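Local coordinates for outer membrane protein (Tpn50) (Borrelia burgdorferi, PDB 3OON) that probably binds peptidoglycan through this OmpA-like C-terminal domain, tying the outer membrane to the cell wall, at residues F46-F60 with K87-K101. Sequence-based numbering, arbitrary orientation.
With SO4 (sulfate ion), chain B.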
ATOM      1  N   PHE A  46       7.862   1.613 -10.567  1.00 37.01           N
ATOM      2  CA  PHE A  46       9.176   1.207 -10.096  1.00 37.85           C
ATOM      3  C   PHE A  46       9.776   0.389 -11.227  1.00 39.05           C
ATOM      4  O   PHE A  46       9.946  -0.832 -11.139  1.00 38.40           O
ATOM      5  CB  PHE A  46       9.066   0.423  -8.780  1.00 37.20           C
ATOM      6  CG  PHE A  46       8.699   1.278  -7.602  1.00 36.30           C
ATOM      7  CD1 PHE A  46       9.685   1.807  -6.774  1.00 36.38           C
ATOM      8  CD2 PHE A  46       7.365   1.572  -7.324  1.00 35.92           C
ATOM      9  CE1 PHE A  46       9.349   2.608  -5.674  1.00 36.49           C
ATOM     10  CE2 PHE A  46       7.018   2.363  -6.230  1.00 36.20           C
ATOM     11  CZ  PHE A  46       8.014   2.879  -5.401  1.00 36.61           C
ATOM     12  N   LYS A  47      10.092   1.105 -12.303  1.00 40.50           N
ATOM     13  CA  LYS A  47      10.466   0.504 -13.580  0.50 41.50           C
ATOM     14  C   LYS A  47      11.763  -0.307 -13.546  1.00 41.61           C
ATOM     15  O   LYS A  47      11.844  -1.383 -14.140  1.00 42.00           O
ATOM     16  CB  LYS A  47      10.532   1.584 -14.673  0.50 42.49           C
ATOM     17  CG  LYS A  47      10.768   3.000 -14.155  0.50 43.97           C
ATOM     18  CD  LYS A  47      11.103   3.958 -15.284  0.50 46.51           C
ATOM     19  CE  LYS A  47      10.809   5.397 -14.891  0.50 47.84           C
ATOM     20  NZ  LYS A  47      11.273   5.701 -13.508  0.50 48.45           N
ATOM     21  N   LYS A  48      12.772   0.212 -12.847  1.00 41.47           N
ATOM     22  CA  LYS A  48      14.112  -0.386 -12.840  0.50 41.59           C
ATOM     23  C   LYS A  48      14.256  -1.525 -11.835  1.00 40.32           C
ATOM     24  O   LYS A  48      15.171  -2.342 -11.937  1.00 40.72           O
ATOM     25  CB  LYS A  48      15.176   0.682 -12.570  0.50 42.68           C
ATOM     26  CG  LYS A  48      15.705   1.373 -13.824  0.50 45.00           C
ATOM     27  CD  LYS A  48      16.866   2.304 -13.497  0.50 47.95           C
ATOM     28  CE  LYS A  48      17.736   2.564 -14.721  0.50 49.81           C
ATOM     29  NZ  LYS A  48      18.462   1.331 -15.135  0.50 50.84           N
ATOM     30  N   ASN A  49      13.346  -1.583 -10.868  1.00 37.76           N
ATOM     31  CA  ASN A  49      13.440  -2.571  -9.790  1.00 35.15           C
ATOM     32  C   ASN A  49      13.122  -4.006 -10.187  1.00 33.40           C
ATOM     33  O   ASN A  49      12.199  -4.264 -10.963  1.00 32.38           O
ATOM     34  CB  ASN A  49      12.556  -2.174  -8.608  1.00 34.74           C
ATOM     35  CG  ASN A  49      12.782  -0.745  -8.169  1.00 36.08           C
ATOM     36  OD1 ASN A  49      12.476   0.196  -8.903  1.00 38.83           O
ATOM     37  ND2 ASN A  49      13.329  -0.571  -6.976  1.00 35.93           N
ATOM     38  N   ASN A  50      13.893  -4.936  -9.624  1.00 31.47           N
ATOM     39  CA  ASN A  50      13.551  -6.345  -9.661  1.00 29.72           C
ATOM     40  C   ASN A  50      12.527  -6.599  -8.573  1.00 27.97           C
ATOM     41  O   ASN A  50      12.418  -5.806  -7.636  1.00 28.21           O
ATOM     42  CB  ASN A  50      14.802  -7.199  -9.455  1.00 30.13           C
ATOM     43  CG  ASN A  50      15.836  -6.959 -10.543  1.00 31.62           C
ATOM     44  OD1 ASN A  50      15.522  -7.056 -11.727  1.00 32.97           O
ATOM     45  ND2 ASN A  50      17.063  -6.625 -10.150  1.00 32.05           N
ATOM     46  N   ILE A  51      11.766  -7.679  -8.702  1.00 26.49           N
ATOM     47  CA  ILE A  51      10.783  -8.024  -7.668  1.00 25.00           C
ATOM     48  C   ILE A  51      10.931  -9.461  -7.178  1.00 24.30           C
ATOM     49  O   ILE A  51      11.433 -10.325  -7.890  1.00 25.49           O
ATOM     50  CB  ILE A  51       9.302  -7.775  -8.102  1.00 24.60           C
ATOM     51  CG1 ILE A  51       8.884  -8.681  -9.263  1.00 25.39           C
ATOM     52  CG2 ILE A  51       9.049  -6.288  -8.436  1.00 25.54           C
ATOM     53  CD1 ILE A  51       7.369  -8.614  -9.547  1.00 22.97           C
ATOM     54  N   LEU A  52      10.487  -9.700  -5.955  1.00 23.20           N
ATOM     55  CA  LEU A  52      10.450 -11.045  -5.388  1.00 23.10           C
ATOM     56  C   LEU A  52       9.003 -11.367  -5.064  1.00 23.21           C
ATOM     57  O   LEU A  52       8.341 -10.580  -4.368  1.00 23.87           O
ATOM     58  CB  LEU A  52      11.294 -11.085  -4.108  1.00 23.25           C
ATOM     59  CG  LEU A  52      11.071 -12.256  -3.144  1.00 23.35           C
ATOM     60  CD1 LEU A  52      11.570 -13.550  -3.760  1.00 25.56           C
ATOM     61  CD2 LEU A  52      11.816 -11.981  -1.847  1.00 26.22           C
ATOM     62  N   ILE A  53       8.509 -12.498  -5.571  1.00 22.49           N
ATOM     63  CA  ILE A  53       7.133 -12.910  -5.330  1.00 22.08           C
ATOM     64  C   ILE A  53       7.162 -14.181  -4.505  1.00 22.30           C
ATOM     65  O   ILE A  53       7.774 -15.181  -4.920  1.00 23.02           O
ATOM     66  CB  ILE A  53       6.343 -13.177  -6.627  1.00 22.01           C
ATOM     67  CG1 ILE A  53       6.483 -12.001  -7.600  1.00 21.01           C
ATOM     68  CG2 ILE A  53       4.866 -13.479  -6.287  1.00 22.24           C
ATOM     69  CD1 ILE A  53       5.651 -12.147  -8.868  1.00 22.54           C
ATOM     70  N   GLU A  54       6.508 -14.144  -3.347  1.00 22.33           N
ATOM     71  CA  GLU A  54       6.553 -15.248  -2.386  1.00 23.38           C
ATOM     72  C   GLU A  54       5.168 -15.837  -2.170  1.00 23.27           C
ATOM     73  O   GLU A  54       4.212 -15.101  -1.865  1.00 24.16           O
ATOM     74  CB  GLU A  54       7.132 -14.768  -1.053  1.00 23.63           C
ATOM     75  CG  GLU A  54       8.548 -14.216  -1.172  1.00 26.30           C
ATOM     76  CD  GLU A  54       9.087 -13.715   0.141  1.00 29.98           C
ATOM     77  OE1 GLU A  54       8.908 -12.512   0.444  1.00 32.82           O
ATOM     78  OE2 GLU A  54       9.691 -14.525   0.874  1.00 33.34           O
ATOM     79  N   GLY A  55       5.063 -17.150  -2.361  1.00 23.81           N
ATOM     80  CA  GLY A  55       3.793 -17.869  -2.274  1.00 24.39           C
ATOM     81  C   GLY A  55       3.720 -18.718  -1.019  1.00 25.57           C
ATOM     82  O   GLY A  55       4.756 -19.085  -0.436  1.00 25.24           O
ATOM     83  N   HIS A  56       2.492 -19.032  -0.611  1.00 26.64           N
ATOM     84  CA  HIS A  56       2.242 -19.770   0.611  1.00 27.80           C
ATOM     85  C   HIS A  56       1.079 -20.739   0.462  1.00 28.84           C
ATOM     86  O   HIS A  56       0.141 -20.525  -0.326  1.00 29.19           O
ATOM     87  CB  HIS A  56       1.938 -18.820   1.785  1.00 28.21           C
ATOM     88  CG  HIS A  56       3.009 -17.807   2.043  1.00 29.10           C
ATOM     89  ND1 HIS A  56       4.024 -18.010   2.952  1.00 29.48           N
ATOM     90  CD2 HIS A  56       3.220 -16.581   1.510  1.00 28.52           C
ATOM     91  CE1 HIS A  56       4.816 -16.953   2.969  1.00 29.48           C
ATOM     92  NE2 HIS A  56       4.349 -16.070   2.103  1.00 29.29           N
ATOM     93  N   THR A  57       1.165 -21.818   1.228  1.00 29.93           N
ATOM     94  CA  THR A  57       0.061 -22.740   1.401  1.00 30.77           C
ATOM     95  C   THR A  57      -0.298 -22.749   2.878  1.00 32.06           C
ATOM     96  O   THR A  57       0.440 -22.211   3.705  1.00 31.17           O
ATOM     97  CB  THR A  57       0.434 -24.168   0.974  1.00 30.81           C
ATOM     98  OG1 THR A  57       1.667 -24.538   1.601  1.00 31.47           O
ATOM     99  CG2 THR A  57       0.607 -24.256  -0.529  1.00 30.60           C
ATOM    100  N   GLU A  58      -1.425 -23.375   3.199  1.00 33.51           N
ATOM    101  CA  GLU A  58      -1.873 -23.478   4.585  1.00 36.08           C
ATOM    102  C   GLU A  58      -1.916 -24.920   5.083  1.00 36.94           C
ATOM    103  O   GLU A  58      -1.652 -25.178   6.259  1.00 37.50           O
ATOM    104  CB  GLU A  58      -3.232 -22.806   4.751  1.00 36.56           C
ATOM    105  CG  GLU A  58      -3.170 -21.303   4.512  1.00 39.63           C
ATOM    106  CD  GLU A  58      -4.449 -20.574   4.868  1.00 44.46           C
ATOM    107  OE1 GLU A  58      -5.493 -21.234   5.087  1.00 47.04           O
ATOM    108  OE2 GLU A  58      -4.408 -19.324   4.918  1.00 47.55           O
ATOM    109  N   GLN A  59      -2.244 -25.843   4.180  1.00 37.86           N
ATOM    110  CA  GLN A  59      -2.410 -27.269   4.503  1.00 39.49           C
ATOM    111  C   GLN A  59      -1.096 -27.869   4.983  1.00 39.13           C
ATOM    112  O   GLN A  59      -0.025 -27.506   4.501  1.00 38.08           O
ATOM    113  CB  GLN A  59      -2.893 -28.009   3.247  1.00 40.30           C
ATOM    114  CG  GLN A  59      -3.284 -29.458   3.408  1.00 44.15           C
ATOM    115  CD  GLN A  59      -3.885 -30.048   2.134  1.00 48.07           C
ATOM    116  OE1 GLN A  59      -5.078 -30.357   2.091  1.00 51.57           O
ATOM    117  NE2 GLN A  59      -3.067 -30.207   1.095  1.00 47.68           N
ATOM    118  N   PHE A  60      -1.161 -28.784   5.943  1.00 39.94           N
ATOM    119  CA  PHE A  60       0.058 -29.489   6.291  1.00 39.87           C
ATOM    120  C   PHE A  60       0.216 -30.772   5.487  1.00 39.55           C
ATOM    121  O   PHE A  60       0.040 -31.889   5.976  1.00 40.55           O
ATOM    122  CB  PHE A  60       0.268 -29.602   7.809  1.00 41.13           C
ATOM    123  CG  PHE A  60       0.849 -28.339   8.404  1.00 41.76           C
ATOM    124  CD1 PHE A  60       2.216 -28.060   8.280  1.00 42.09           C
ATOM    125  CD2 PHE A  60       0.025 -27.386   9.008  1.00 42.87           C
ATOM    126  CE1 PHE A  60       2.757 -26.884   8.792  1.00 41.60           C
ATOM    127  CE2 PHE A  60       0.557 -26.195   9.527  1.00 42.09           C
ATOM    128  CZ  PHE A  60       1.927 -25.945   9.415  1.00 42.24           C
ATOM    129  N   LYS A  87       6.488  -6.164 -15.793  1.00 37.02           N
ATOM    130  CA  LYS A  87       7.825  -6.687 -15.520  1.00 36.62           C
ATOM    131  C   LYS A  87       8.192  -7.727 -16.589  1.00 37.21           C
ATOM    132  O   LYS A  87       7.311  -8.362 -17.177  1.00 36.72           O
ATOM    133  CB  LYS A  87       7.903  -7.307 -14.108  1.00 35.80           C
ATOM    134  CG  LYS A  87       7.852  -6.305 -12.948  1.00 34.75           C
ATOM    135  CD  LYS A  87       9.132  -5.482 -12.829  1.00 35.02           C
ATOM    136  CE  LYS A  87       8.868  -4.113 -12.224  1.00 34.57           C
ATOM    137  NZ  LYS A  87      10.054  -3.222 -12.384  1.00 35.90           N
ATOM    138  N   ASP A  88       9.488  -7.873 -16.854  1.00 37.96           N
ATOM    139  CA  ASP A  88       9.985  -8.965 -17.692  1.00 39.18           C
ATOM    140  C   ASP A  88      10.355 -10.151 -16.812  1.00 38.41           C
ATOM    141  O   ASP A  88      10.605  -9.985 -15.613  1.00 37.59           O
ATOM    142  CB  ASP A  88      11.206  -8.516 -18.502  1.00 40.24           C
ATOM    143  CG  ASP A  88      10.871  -7.467 -19.560  1.00 43.21           C
ATOM    144  OD1 ASP A  88       9.753  -7.486 -20.131  1.00 46.00           O
ATOM    145  OD2 ASP A  88      11.748  -6.622 -19.835  1.00 44.85           O
ATOM    146  N   LYS A  89      10.431 -11.348 -17.397  1.00 38.66           N
ATOM    147  CA  LYS A  89      10.768 -12.546 -16.610  1.00 38.12           C
ATOM    148  C   LYS A  89      12.151 -12.427 -15.953  1.00 37.10           C
ATOM    149  O   LYS A  89      12.400 -13.014 -14.893  1.00 36.94           O
ATOM    150  CB  LYS A  89      10.620 -13.839 -17.438  1.00 39.61           C
ATOM    151  CG  LYS A  89      11.850 -14.233 -18.234  1.00 43.05           C
ATOM    152  CD  LYS A  89      11.852 -15.700 -18.674  1.00 47.45           C
ATOM    153  CE  LYS A  89      13.237 -16.076 -19.190  1.00 49.94           C
ATOM    154  NZ  LYS A  89      13.309 -17.399 -19.905  1.00 52.37           N
ATOM    155  N   ASP A  90      13.018 -11.642 -16.595  0.50 36.92           N
ATOM    156  CA  ASP A  90      14.351 -11.294 -16.107  0.50 36.51           C
ATOM    157  C   ASP A  90      14.367 -10.646 -14.743  0.50 34.83           C
ATOM    158  O   ASP A  90      15.383 -10.693 -14.052  0.50 35.10           O
ATOM    159  CB  ASP A  90      14.989 -10.273 -17.041  0.50 37.57           C
ATOM    160  CG  ASP A  90      15.418 -10.865 -18.337  0.50 39.27           C
ATOM    161  OD1 ASP A  90      15.328 -12.103 -18.487  0.50 41.27           O
ATOM    162  OD2 ASP A  90      15.856 -10.086 -19.202  0.50 40.13           O
ATOM    163  N   GLN A  91      13.260  -9.995 -14.398  1.00 32.98           N
ATOM    164  CA  GLN A  91      13.187  -9.115 -13.237  1.00 30.73           C
ATOM    165  C   GLN A  91      12.471  -9.753 -12.070  1.00 29.23           C
ATOM    166  O   GLN A  91      12.328  -9.098 -11.044  1.00 27.98           O
ATOM    167  CB  GLN A  91      12.445  -7.823 -13.582  1.00 30.36           C
ATOM    168  CG  GLN A  91      13.083  -7.001 -14.693  1.00 30.81           C
ATOM    169  CD  GLN A  91      12.208  -5.830 -15.080  1.00 32.63           C
ATOM    170  OE1 GLN A  91      11.204  -5.993 -15.772  1.00 33.50           O
ATOM    171  NE2 GLN A  91      12.577  -4.640 -14.623  1.00 34.43           N
ATOM    172  N   ILE A  92      12.006 -10.997 -12.220  1.00 27.94           N
ATOM    173  CA  ILE A  92      11.174 -11.627 -11.169  1.00 26.96           C
ATOM    174  C   ILE A  92      11.782 -12.873 -10.510  1.00 26.94           C
ATOM    175  O   ILE A  92      12.081 -13.864 -11.181  1.00 27.52           O
ATOM    176  CB  ILE A  92       9.751 -11.985 -11.679  1.00 26.11           C
ATOM    177  CG1 ILE A  92       9.117 -10.795 -12.399  1.00 27.38           C
ATOM    178  CG2 ILE A  92       8.859 -12.455 -10.497  1.00 25.71           C
ATOM    179  CD1 ILE A  92       7.768 -11.112 -13.040  1.00 29.52           C
ATOM    180  N   LEU A  93      11.960 -12.809  -9.194  1.00 26.61           N
ATOM    181  CA  LEU A  93      12.325 -13.977  -8.407  1.00 27.01           C
ATOM    182  C   LEU A  93      11.035 -14.562  -7.839  1.00 26.69           C
ATOM    183  O   LEU A  93      10.142 -13.817  -7.422  1.00 26.20           O
ATOM    184  CB  LEU A  93      13.274 -13.599  -7.264  1.00 27.42           C
ATOM    185  CG  LEU A  93      14.714 -13.183  -7.562  1.00 29.65           C
ATOM    186  CD1 LEU A  93      15.347 -12.451  -6.391  1.00 32.27           C
ATOM    187  CD2 LEU A  93      15.550 -14.388  -7.933  1.00 33.48           C
ATOM    188  N   PHE A  94      10.938 -15.889  -7.864  1.00 27.49           N
ATOM    189  CA  PHE A  94       9.768 -16.626  -7.373  1.00 28.16           C
ATOM    190  C   PHE A  94      10.201 -17.525  -6.233  1.00 28.47           C
ATOM    191  O   PHE A  94      11.136 -18.317  -6.392  1.00 29.68           O
ATOM    192  CB  PHE A  94       9.182 -17.509  -8.477  1.00 28.56           C
ATOM    193  CG  PHE A  94       8.684 -16.761  -9.669  1.00 30.10           C
ATOM    194  CD1 PHE A  94       7.412 -16.195  -9.670  1.00 30.06           C
ATOM    195  CD2 PHE A  94       9.474 -16.643 -10.812  1.00 32.11           C
ATOM    196  CE1 PHE A  94       6.928 -15.510 -10.794  1.00 30.42           C
ATOM    197  CE2 PHE A  94       9.008 -15.959 -11.940  1.00 33.24           C
ATOM    198  CZ  PHE A  94       7.728 -15.394 -11.932  1.00 32.72           C
ATOM    199  N   LYS A  95       9.524 -17.419  -5.093  1.00 28.18           N
ATOM    200  CA  LYS A  95       9.838 -18.219  -3.924  1.00 28.41           C
ATOM    201  C   LYS A  95       8.571 -18.853  -3.354  1.00 27.64           C
ATOM    202  O   LYS A  95       7.584 -18.165  -3.114  1.00 27.79           O
ATOM    203  CB  LYS A  95      10.500 -17.341  -2.851  1.00 29.30           C
ATOM    204  CG  LYS A  95      10.613 -17.952  -1.465  1.00 32.10           C
ATOM    205  CD  LYS A  95      11.780 -18.904  -1.365  1.00 36.55           C
ATOM    206  CE  LYS A  95      12.205 -19.110   0.076  1.00 38.72           C
ATOM    207  NZ  LYS A  95      13.132 -20.272   0.200  1.00 41.15           N
ATOM    208  N   GLY A  96       8.609 -20.161  -3.132  1.00 27.57           N
ATOM    209  CA  GLY A  96       7.515 -20.843  -2.435  1.00 27.13           C
ATOM    210  C   GLY A  96       7.960 -21.223  -1.033  1.00 27.57           C
ATOM    211  O   GLY A  96       9.045 -21.787  -0.859  1.00 27.96           O
ATOM    212  N   TRP A  97       7.133 -20.906  -0.032  1.00 27.42           N
ATOM    213  CA  TRP A  97       7.434 -21.225   1.363  1.00 28.61           C
ATOM    214  C   TRP A  97       6.677 -22.453   1.864  1.00 28.88           C
ATOM    215  O   TRP A  97       6.781 -22.834   3.039  1.00 29.14           O
ATOM    216  CB  TRP A  97       7.074 -20.029   2.246  1.00 28.93           C
ATOM    217  CG  TRP A  97       8.060 -18.935   2.179  1.00 30.53           C
ATOM    218  CD1 TRP A  97       7.917 -17.747   1.523  1.00 31.39           C
ATOM    219  CD2 TRP A  97       9.354 -18.908   2.783  1.00 33.61           C
ATOM    220  NE1 TRP A  97       9.042 -16.977   1.686  1.00 32.79           N
ATOM    221  CE2 TRP A  97       9.941 -17.664   2.455  1.00 34.11           C
ATOM    222  CE3 TRP A  97      10.078 -19.814   3.574  1.00 35.75           C
ATOM    223  CZ2 TRP A  97      11.221 -17.299   2.891  1.00 36.09           C
ATOM    224  CZ3 TRP A  97      11.355 -19.451   4.003  1.00 38.07           C
ATOM    225  CH2 TRP A  97      11.910 -18.203   3.659  1.00 37.50           C
ATOM    226  N   GLY A  98       5.896 -23.048   0.974  1.00 28.72           N
ATOM    227  CA  GLY A  98       4.903 -24.030   1.372  1.00 29.20           C
ATOM    228  C   GLY A  98       4.110 -23.507   2.567  1.00 29.89           C
ATOM    229  O   GLY A  98       3.688 -22.355   2.588  1.00 27.87           O
ATOM    230  N   SER A  99       3.957 -24.354   3.578  1.00 30.63           N
ATOM    231  CA  SER A  99       3.219 -23.977   4.791  1.00 32.55           C
ATOM    232  C   SER A  99       4.137 -23.609   5.962  1.00 34.03           C
ATOM    233  O   SER A  99       3.709 -23.614   7.120  1.00 34.82           O
ATOM    234  CB  SER A  99       2.244 -25.091   5.171  1.00 33.12           C
ATOM    235  OG  SER A  99       1.336 -25.327   4.104  1.00 33.27           O
ATOM    236  N   GLN A 100       5.384 -23.245   5.652  1.00 34.92           N
ATOM    237  CA  GLN A 100       6.410 -23.035   6.688  1.00 36.67           C
ATOM    238  C   GLN A 100       6.457 -21.636   7.308  1.00 37.46           C
ATOM    239  O   GLN A 100       7.072 -21.455   8.364  1.00 37.38           O
ATOM    240  CB  GLN A 100       7.800 -23.433   6.165  1.00 37.00           C
ATOM    241  CG  GLN A 100       7.898 -24.886   5.701  1.00 38.76           C
ATOM    242  CD  GLN A 100       7.542 -25.886   6.799  1.00 42.14           C
ATOM    243  OE1 GLN A 100       8.218 -25.961   7.827  1.00 44.53           O
ATOM    244  NE2 GLN A 100       6.484 -26.667   6.576  1.00 41.69           N
ATOM    245  N   LYS A 101       5.819 -20.661   6.653  1.00 37.72           N
ATOM    246  CA  LYS A 101       5.753 -19.276   7.138  1.00 39.28           C
ATOM    247  C   LYS A 101       4.324 -18.889   7.488  1.00 39.91           C
ATOM    248  O   LYS A 101       3.771 -19.377   8.477  1.00 40.95           O
ATOM    249  CB  LYS A 101       6.292 -18.294   6.086  1.00 39.46           C
ATOM    250  CG  LYS A 101       7.800 -18.106   6.157  1.00 41.66           C
ATOM    251  CD  LYS A 101       8.209 -16.738   5.624  1.00 44.38           C
ATOM    252  CE  LYS A 101       9.595 -16.361   6.112  1.00 46.46           C
ATOM    253  NZ  LYS A 101      10.001 -15.000   5.646  1.00 47.21           N
TER
HETATM  254  S   SO4 B 401      -3.640 -24.790   0.682  1.00 38.67           S
HETATM  255  O1  SO4 B 401      -4.931 -24.881   1.362  1.00 38.65           O
HETATM  256  O2  SO4 B 401      -3.091 -23.447   0.823  1.00 37.20           O
HETATM  257  O3  SO4 B 401      -2.741 -25.761   1.303  1.00 39.61           O
HETATM  258  O4  SO4 B 401      -3.826 -25.132  -0.724  1.00 38.63           O
HETATM  259  O   HOH W   1      15.432  -4.607 -13.083  1.00 42.11           O
HETATM  260  O   HOH W   2      17.131  -8.161 -13.434  1.00 55.07           O
HETATM  261  O   HOH W   3       3.942 -20.389   4.437  1.00 33.05           O
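Ile51 and Ile92 lie side by side, their CG1 atoms 3.8 Å apart, and open the tightly packed part of a contact that illustrates the beta-alpha-beta crossover of OmpA-like domains: parallel strands 51-55 and 92-96, joined through helix 63-83. Ile53 CD1 comes to 3.6 Å from Ile92 CG2, which in turn lies over one face of the Phe94 ring; this face of the sheet turns to the helix, where Ile82 meets Ile92. Six backbone hydrogen bonds, from Ile51 N on Gln91 O to Trp97 N on Gly55 O, form a parallel ladder.

On the opposite face Leu93 lies at the surface, with Leu52 and Lys95 partly exposed, but Glu54 is buried. Extended beyond CG (chi2 178°), Glu54 brings OE2 to 2.7 Å from Trp97 NE1; OE2 lies in the indole plane, whereas NE1 comes from the anti side, 35° out of the carboxylate plane. The methylenes of Lys101 and Lys95 cover the two indole faces, while His56 lies nearly parallel to the indole but slid aside, its NE2 bonded to Glu118. At one end, Lys87 NZ grips Phe46 O at 2.7 Å and Asn49 O at 2.8 Å. At the other, Ser99 OG donates to Gln59 O (2.6 Å), and the N-H groups of Glu58 and Gln59, with Arg73 and Arg115, hold a sulfate, probably from the crystallisation liquor: chemistry consistent with a place for an anion.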